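Local coordinates for glycoside hydrolase family 16 protein (Bacteroides ovatus, PDB 7KR6), which probably hydrolyses internal glycosidic bonds of mixed-linkage beta-glucans, as an endo-glucanase whose cleft here holds a fluorinated glucan-derived label, at residues Pro57-Gln62 against Ser96-Ser101; Lys48-Glu53 against Phe232-Asn237. The protein carries 1 engineered substitution. One frame throughout, in Å; residues are numbered along the deposited sequence.

Contact 1: Pro57-Gln62 against Ser96-Ser101; sequences PGWTNQ and SGRINS. With BGC (beta-D-glucopyranose), chain C; BGC (beta-D-glucopyranose), chain B; G2F (2-deoxy-2-fluoro-alpha-D-glucopyranose), chain D.
Trp-59 and Arg-98 form the dense part of this contact, the indole rim over one face of the guanidinium with CZ3 3.7 Å from NH2. The planes are 63° apart, so the ring leans edge-on and is not stacked. The long arginine suits strand 93-107: with CG opposite the backbone N (chi1 172°) and the chain extended, it bridges much of the 12.5 Å between the CA atoms of Thr-60 and Arg-98, ending against Trp-59. In the GH16 beta-sandwich this strand lies on the concave side, where Arg-98 enters the glycan cleft. NH2 gives a nearly straight bond (167°) to O6 of the chain C glucose, while NE pairs with Glu-53, which probably fixes the guanidinium's rotation. On the looser side Thr-60 OG1 and Arg-98 NH1 stay 4.5 Å apart; one water fills in, accepting from NH1, donating to chain C O5 and bonding Thr-60 OG1, chain C O6 and G2F O4. Threonine suits this place, its hydroxyl meeting the water and its methyl packing over Trp-59 and on both glucoses. Separately, Asn-61 grips sugar alone, its amide offering acceptor and donor: OD1 to chain C O2 (2.6 Å), ND2 to G2F O3 (3.1 Å).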
loop_
_atom_site.group_PDB
_atom_site.type_symbol
_atom_site.label_atom_id
_atom_site.label_comp_id
_atom_site.label_asym_id
_atom_site.label_seq_id
_atom_site.Cartn_x
_atom_site.Cartn_y
_atom_site.Cartn_z
ATOM N N PRO A 57 -1.137 -5.868 24.116
ATOM C CA PRO A 57 -1.960 -5.651 22.925
ATOM C C PRO A 57 -1.878 -4.198 22.431
ATOM O O PRO A 57 -1.750 -3.268 23.223
ATOM C CB PRO A 57 -3.377 -6.050 23.404
ATOM C CG PRO A 57 -3.156 -6.927 24.594
ATOM C CD PRO A 57 -1.906 -6.392 25.259
ATOM N N GLY A 58 -1.891 -3.999 21.109
ATOM C CA GLY A 58 -1.903 -2.648 20.522
ATOM C C GLY A 58 -0.544 -1.969 20.502
ATOM O O GLY A 58 -0.514 -0.797 20.177
ATOM N N TRP A 59 0.533 -2.684 20.843
ATOM C CA TRP A 59 1.899 -2.094 20.852
ATOM C C TRP A 59 2.227 -1.506 19.469
ATOM O O TRP A 59 2.603 -0.331 19.391
ATOM C CB TRP A 59 2.916 -3.136 21.291
ATOM C CG TRP A 59 4.335 -2.680 21.107
ATOM C CD1 TRP A 59 4.893 -1.561 21.650
ATOM C CD2 TRP A 59 5.353 -3.289 20.290
ATOM N NE1 TRP A 59 6.207 -1.465 21.282
ATOM C CE2 TRP A 59 6.516 -2.499 20.434
ATOM C CE3 TRP A 59 5.413 -4.426 19.474
ATOM C CZ2 TRP A 59 7.702 -2.781 19.748
ATOM C CZ3 TRP A 59 6.592 -4.723 18.820
ATOM C CH2 TRP A 59 7.720 -3.907 18.952
ATOM N N THR A 60 1.996 -2.249 18.397
ATOM C CA THR A 60 2.153 -1.714 17.009
ATOM C C THR A 60 0.919 -1.946 16.158
ATOM O O THR A 60 0.224 -2.972 16.387
ATOM C CB THR A 60 3.370 -2.319 16.278
ATOM O OG1 THR A 60 3.341 -3.742 16.197
ATOM C CG2 THR A 60 4.666 -1.912 16.952
ATOM N N ASN A 61 0.706 -1.057 15.184
ATOM C CA ASN A 61 -0.220 -1.254 14.039
ATOM C C ASN A 61 -1.651 -1.521 14.503
ATOM O O ASN A 61 -2.394 -2.144 13.743
ATOM C CB ASN A 61 0.273 -2.398 13.138
ATOM C CG ASN A 61 1.682 -2.114 12.640
ATOM O OD1 ASN A 61 1.950 -0.996 12.199
ATOM N ND2 ASN A 61 2.541 -3.119 12.658
ATOM N N GLN A 62 -2.039 -1.116 15.710
ATOM C CA GLN A 62 -3.401 -1.436 16.254
ATOM C C GLN A 62 -3.664 -2.956 16.298
ATOM O O GLN A 62 -4.845 -3.400 16.317
ATOM C CB GLN A 62 -4.487 -0.757 15.420
ATOM C CG GLN A 62 -4.449 0.778 15.473
ATOM C CD GLN A 62 -5.481 1.391 14.553
ATOM O OE1 GLN A 62 -6.648 1.558 14.915
ATOM N NE2 GLN A 62 -5.101 1.676 13.315
ATOM N N SER A 96 0.032 -14.284 21.116
ATOM C CA SER A 96 0.748 -14.934 20.010
ATOM C C SER A 96 2.242 -14.753 20.238
ATOM O O SER A 96 2.615 -14.332 21.335
ATOM C CB SER A 96 0.301 -14.362 18.670
ATOM O OG SER A 96 0.762 -15.181 17.617
ATOM N N GLY A 97 3.030 -15.169 19.254
ATOM C CA GLY A 97 4.494 -15.178 19.366
ATOM C C GLY A 97 5.221 -14.433 18.287
ATOM O O GLY A 97 4.740 -14.321 17.117
ATOM N N ARG A 98 6.383 -13.917 18.687
ATOM C CA ARG A 98 7.237 -13.088 17.813
ATOM C C ARG A 98 8.672 -13.275 18.296
ATOM O O ARG A 98 8.891 -13.166 19.530
ATOM C CB ARG A 98 6.858 -11.611 17.944
ATOM C CG ARG A 98 7.803 -10.643 17.239
ATOM C CD ARG A 98 7.154 -9.319 16.987
ATOM N NE ARG A 98 8.102 -8.239 16.727
ATOM C CZ ARG A 98 7.777 -7.079 16.206
ATOM N NH1 ARG A 98 6.557 -6.851 15.780
ATOM N NH2 ARG A 98 8.685 -6.108 16.101
ATOM N N ILE A 99 9.594 -13.501 17.379
ATOM C CA ILE A 99 11.041 -13.571 17.721
ATOM C C ILE A 99 11.836 -12.661 16.803
ATOM O O ILE A 99 11.455 -12.407 15.638
ATOM C CB ILE A 99 11.547 -15.015 17.645
ATOM C CG1 ILE A 99 11.610 -15.522 16.211
ATOM C CG2 ILE A 99 10.757 -15.919 18.558
ATOM C CD1 ILE A 99 12.143 -16.930 16.033
ATOM N N ASN A 100 13.044 -12.333 17.261
ATOM C CA ASN A 100 14.003 -11.625 16.417
ATOM C C ASN A 100 15.418 -12.093 16.743
ATOM O O ASN A 100 15.627 -12.590 17.851
ATOM C CB ASN A 100 13.874 -10.115 16.625
ATOM C CG ASN A 100 14.323 -9.620 17.993
ATOM O OD1 ASN A 100 15.536 -9.517 18.223
ATOM N ND2 ASN A 100 13.395 -9.372 18.912
ATOM N N SER A 101 16.359 -11.745 15.887
ATOM C CA SER A 101 17.795 -12.043 16.061
ATOM C C SER A 101 18.612 -10.760 16.261
ATOM O O SER A 101 19.857 -10.839 16.043
ATOM C CB SER A 101 18.291 -12.920 14.937
ATOM O OG SER A 101 18.371 -12.232 13.693
HETATM C C2 BGC C . 5.088 -0.548 12.738
HETATM C C3 BGC C . 6.022 0.337 13.604
HETATM C C4 BGC C . 6.980 -0.479 14.443
HETATM C C5 BGC C . 7.778 -1.487 13.591
HETATM C C6 BGC C . 8.685 -2.410 14.364
HETATM C C1 BGC C . 5.992 -1.510 12.016
HETATM O O2 BGC C . 4.273 0.185 11.873
HETATM O O3 BGC C . 5.140 1.158 14.376
HETATM O O4 BGC C . 7.883 0.424 15.140
HETATM O O5 BGC C . 6.811 -2.305 12.859
HETATM O O6 BGC C . 7.926 -3.195 15.317
HETATM C C2 BGC B . 9.242 0.958 16.960
HETATM C C3 BGC B . 9.252 1.069 18.484
HETATM C C4 BGC B . 7.998 1.755 18.933
HETATM C C5 BGC B . 6.770 1.026 18.368
HETATM C C6 BGC B . 5.495 1.694 18.807
HETATM C C1 BGC B . 7.974 0.220 16.485
HETATM O O2 BGC B . 10.379 0.225 16.551
HETATM O O3 BGC B . 10.352 1.919 18.792
HETATM O O4 BGC B . 7.921 1.659 20.365
HETATM O O5 BGC B . 6.871 0.978 16.934
HETATM O O6 BGC B . 5.319 3.006 18.298
HETATM C C1 G2F D . 6.799 -4.011 8.304
HETATM C C2 G2F D . 6.051 -3.020 9.128
HETATM C C3 G2F D . 5.933 -3.466 10.570
HETATM C C4 G2F D . 5.226 -4.798 10.586
HETATM C C5 G2F D . 6.112 -5.783 9.762
HETATM C C6 G2F D . 5.660 -7.224 9.705
HETATM O O3 G2F D . 5.246 -2.482 11.335
HETATM O O4 G2F D . 5.058 -5.204 11.990
HETATM O O5 G2F D . 6.284 -5.348 8.398
HETATM O O6 G2F D . 4.239 -7.287 9.308
HETATM F F2 G2F D . 6.655 -1.737 8.957
HETATM O O HOH W 1 5.606 -4.449 14.625
#

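Contact 2: Lys48-Glu53 against Phe232-Asn237; sequences KVWTKE and FYILFN
The concave sheet of the GH16 beta-sandwich supplies residues 232-237 of strand 232-240, and the inner side of that strand meets the end of the Trp-50 indole while its other side receives Glu-53. Trp-50 CH2 lies 3.9 Å from Ile-234 CG2, which sits in the plane of the indole at its edge, and the neighbouring CZ3 comes to 3.8 Å from the backbone O of Ile-234. The tryptophan reaches this far because its CG lies opposite the carbonyl carbon (chi1 -55°), sending the six-membered ring toward the strand; at the other end NE1 bonds to Asp-40, so the one polar atom of a buried ring is satisfied. The same CH2 approaches the rim of Phe-236 at CE2, 3.9 Å off, with the ring planes inclined at 54°. Ile-234 and Phe-236, two residues apart on an extended strand, both face the interior of the sandwich, where strands 112-117 and 261-271 supply further apolar partners. Leu-235 between them points to the cleft side, and its CD2 lies 3.9 Å from Glu-53 OE2. That contact is only packing: the carboxylate is held by Arg-98 and Asn-100 through OE2 and by His-55 through OE1.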
loop_
_atom_site.group_PDB
_atom_site.type_symbol
_atom_site.label_atom_id
_atom_site.label_comp_id
_atom_site.label_asym_id
_atom_site.label_seq_id
_atom_site.Cartn_x
_atom_site.Cartn_y
_atom_site.Cartn_z
ATOM N N LYS A 48 21.156 -18.078 21.732
ATOM C CA LYS A 48 22.350 -17.341 21.232
ATOM C C LYS A 48 22.032 -16.703 19.875
ATOM O O LYS A 48 22.810 -15.901 19.402
ATOM C CB LYS A 48 23.558 -18.258 21.091
ATOM C CG LYS A 48 23.999 -18.914 22.401
ATOM C CD LYS A 48 25.352 -19.581 22.281
ATOM C CE LYS A 48 25.937 -19.973 23.626
ATOM N NZ LYS A 48 25.260 -21.172 24.184
ATOM N N VAL A 49 20.876 -17.020 19.308
ATOM C CA VAL A 49 20.453 -16.497 17.984
ATOM C C VAL A 49 19.157 -15.701 18.100
ATOM O O VAL A 49 19.056 -14.694 17.395
ATOM C CB VAL A 49 20.293 -17.644 16.982
ATOM C CG1 VAL A 49 19.746 -17.139 15.639
ATOM C CG2 VAL A 49 21.626 -18.353 16.802
ATOM N N TRP A 50 18.195 -16.179 18.892
ATOM C CA TRP A 50 16.818 -15.607 18.907
ATOM C C TRP A 50 16.461 -15.053 20.278
ATOM O O TRP A 50 16.961 -15.587 21.301
ATOM C CB TRP A 50 15.810 -16.679 18.466
ATOM C CG TRP A 50 16.095 -17.302 17.140
ATOM C CD1 TRP A 50 16.621 -18.528 16.894
ATOM C CD2 TRP A 50 15.947 -16.671 15.849
ATOM N NE1 TRP A 50 16.770 -18.737 15.552
ATOM C CE2 TRP A 50 16.333 -17.625 14.879
ATOM C CE3 TRP A 50 15.436 -15.427 15.421
ATOM C CZ2 TRP A 50 16.335 -17.370 13.505
ATOM C CZ3 TRP A 50 15.385 -15.206 14.058
ATOM C CH2 TRP A 50 15.828 -16.139 13.114
ATOM N N THR A 51 15.561 -14.073 20.307
ATOM C CA THR A 51 14.904 -13.526 21.487
ATOM C C THR A 51 13.397 -13.599 21.250
ATOM O O THR A 51 12.952 -13.076 20.215
ATOM C CB THR A 51 15.355 -12.096 21.749
ATOM O OG1 THR A 51 16.775 -12.147 21.688
ATOM C CG2 THR A 51 14.846 -11.506 23.041
ATOM N N LYS A 52 12.671 -14.198 22.179
ATOM C CA LYS A 52 11.198 -14.091 22.254
ATOM C C LYS A 52 10.792 -12.713 22.753
ATOM O O LYS A 52 11.372 -12.202 23.706
ATOM C CB LYS A 52 10.612 -15.182 23.164
ATOM C CG LYS A 52 11.036 -16.588 22.810
ATOM C CD LYS A 52 10.419 -17.604 23.720
ATOM C CE LYS A 52 10.833 -19.023 23.444
ATOM N NZ LYS A 52 9.995 -19.964 24.244
ATOM N N GLU A 53 9.783 -12.114 22.114
ATOM C CA GLU A 53 9.316 -10.761 22.448
ATOM C C GLU A 53 8.097 -10.865 23.341
ATOM O O GLU A 53 7.284 -11.832 23.191
ATOM C CB GLU A 53 9.044 -9.898 21.200
ATOM C CG GLU A 53 10.295 -9.666 20.394
ATOM C CD GLU A 53 10.122 -8.645 19.277
ATOM O OE1 GLU A 53 9.419 -7.667 19.519
ATOM O OE2 GLU A 53 10.653 -8.866 18.182
ATOM N N PHE A 232 21.274 -6.393 8.663
ATOM C CA PHE A 232 19.859 -6.545 9.087
ATOM C C PHE A 232 19.739 -7.847 9.862
ATOM O O PHE A 232 20.367 -8.831 9.458
ATOM C CB PHE A 232 18.946 -6.546 7.859
ATOM C CG PHE A 232 18.476 -5.206 7.364
ATOM C CD1 PHE A 232 19.376 -4.241 6.924
ATOM C CD2 PHE A 232 17.124 -4.905 7.277
ATOM C CE1 PHE A 232 18.929 -3.014 6.438
ATOM C CE2 PHE A 232 16.695 -3.671 6.823
ATOM C CZ PHE A 232 17.583 -2.742 6.358
ATOM N N TYR A 233 18.905 -7.855 10.896
ATOM C CA TYR A 233 18.495 -9.077 11.618
ATOM C C TYR A 233 17.094 -9.529 11.183
ATOM O O TYR A 233 16.424 -8.847 10.387
ATOM C CB TYR A 233 18.519 -8.805 13.113
ATOM C CG TYR A 233 17.567 -7.758 13.622
ATOM C CD1 TYR A 233 16.251 -8.077 13.983
ATOM C CD2 TYR A 233 17.937 -6.441 13.763
ATOM C CE1 TYR A 233 15.378 -7.135 14.503
ATOM C CE2 TYR A 233 17.077 -5.495 14.282
ATOM C CZ TYR A 233 15.772 -5.827 14.629
ATOM O OH TYR A 233 14.930 -4.907 15.152
ATOM N N ILE A 234 16.732 -10.691 11.678
ATOM C CA ILE A 234 15.564 -11.473 11.174
ATOM C C ILE A 234 14.467 -11.449 12.207
ATOM O O ILE A 234 14.740 -11.533 13.427
ATOM C CB ILE A 234 15.995 -12.904 10.816
ATOM C CG1 ILE A 234 17.155 -12.935 9.836
ATOM C CG2 ILE A 234 14.817 -13.721 10.292
ATOM C CD1 ILE A 234 17.970 -14.223 9.845
ATOM N N LEU A 235 13.227 -11.367 11.726
ATOM C CA LEU A 235 12.042 -11.491 12.573
ATOM C C LEU A 235 11.040 -12.444 11.945
ATOM O O LEU A 235 10.969 -12.541 10.700
ATOM C CB LEU A 235 11.320 -10.166 12.810
ATOM C CG LEU A 235 12.171 -9.032 13.371
ATOM C CD1 LEU A 235 12.649 -8.116 12.267
ATOM C CD2 LEU A 235 11.391 -8.272 14.395
ATOM N N PHE A 236 10.319 -13.137 12.837
ATOM C CA PHE A 236 9.096 -13.923 12.491
ATOM C C PHE A 236 8.016 -13.585 13.498
ATOM O O PHE A 236 8.287 -13.491 14.704
ATOM C CB PHE A 236 9.318 -15.436 12.540
ATOM C CG PHE A 236 10.319 -16.004 11.564
ATOM C CD1 PHE A 236 9.998 -16.326 10.260
ATOM C CD2 PHE A 236 11.608 -16.267 12.008
ATOM C CE1 PHE A 236 10.937 -16.905 9.413
ATOM C CE2 PHE A 236 12.563 -16.772 11.146
ATOM C CZ PHE A 236 12.227 -17.102 9.852
ATOM N N ASN A 237 6.772 -13.467 13.041
ATOM C CA ASN A 237 5.673 -13.206 14.014
ATOM C C ASN A 237 4.358 -13.641 13.404
ATOM O O ASN A 237 4.267 -13.765 12.156
ATOM C CB ASN A 237 5.557 -11.737 14.408
ATOM C CG ASN A 237 5.087 -10.891 13.252
ATOM O OD1 ASN A 237 5.802 -10.745 12.237
ATOM N ND2 ASN A 237 3.797 -10.553 13.260
#

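Overall arrangement
The two contacts have centres 12 Å apart. Contact 1 uses strand 93-107, which pairs with both strands of contact 2, 51-52 and 232-240. Along the chain, contact 1 is nested within the loop that contact 2 closes. Asn-100 joins them directly: its backbone O lies 2.9 Å from Thr-51 N, and its ND2 is 2.9 Å from Glu-53 OE2. The salt bridge from Glu-53 OE2 to Arg-98 NE is consistent with a second-shell residue that orients the sugar-binding arginine. Contact 1 lines the cleft. In contact 2 the Trp-50, Ile-234 and Phe-236 part faces the sandwich core, whereas Leu-235 and Glu-53 lie on the cleft side, the Leu-235 side chain about 6 Å from a bound glucose.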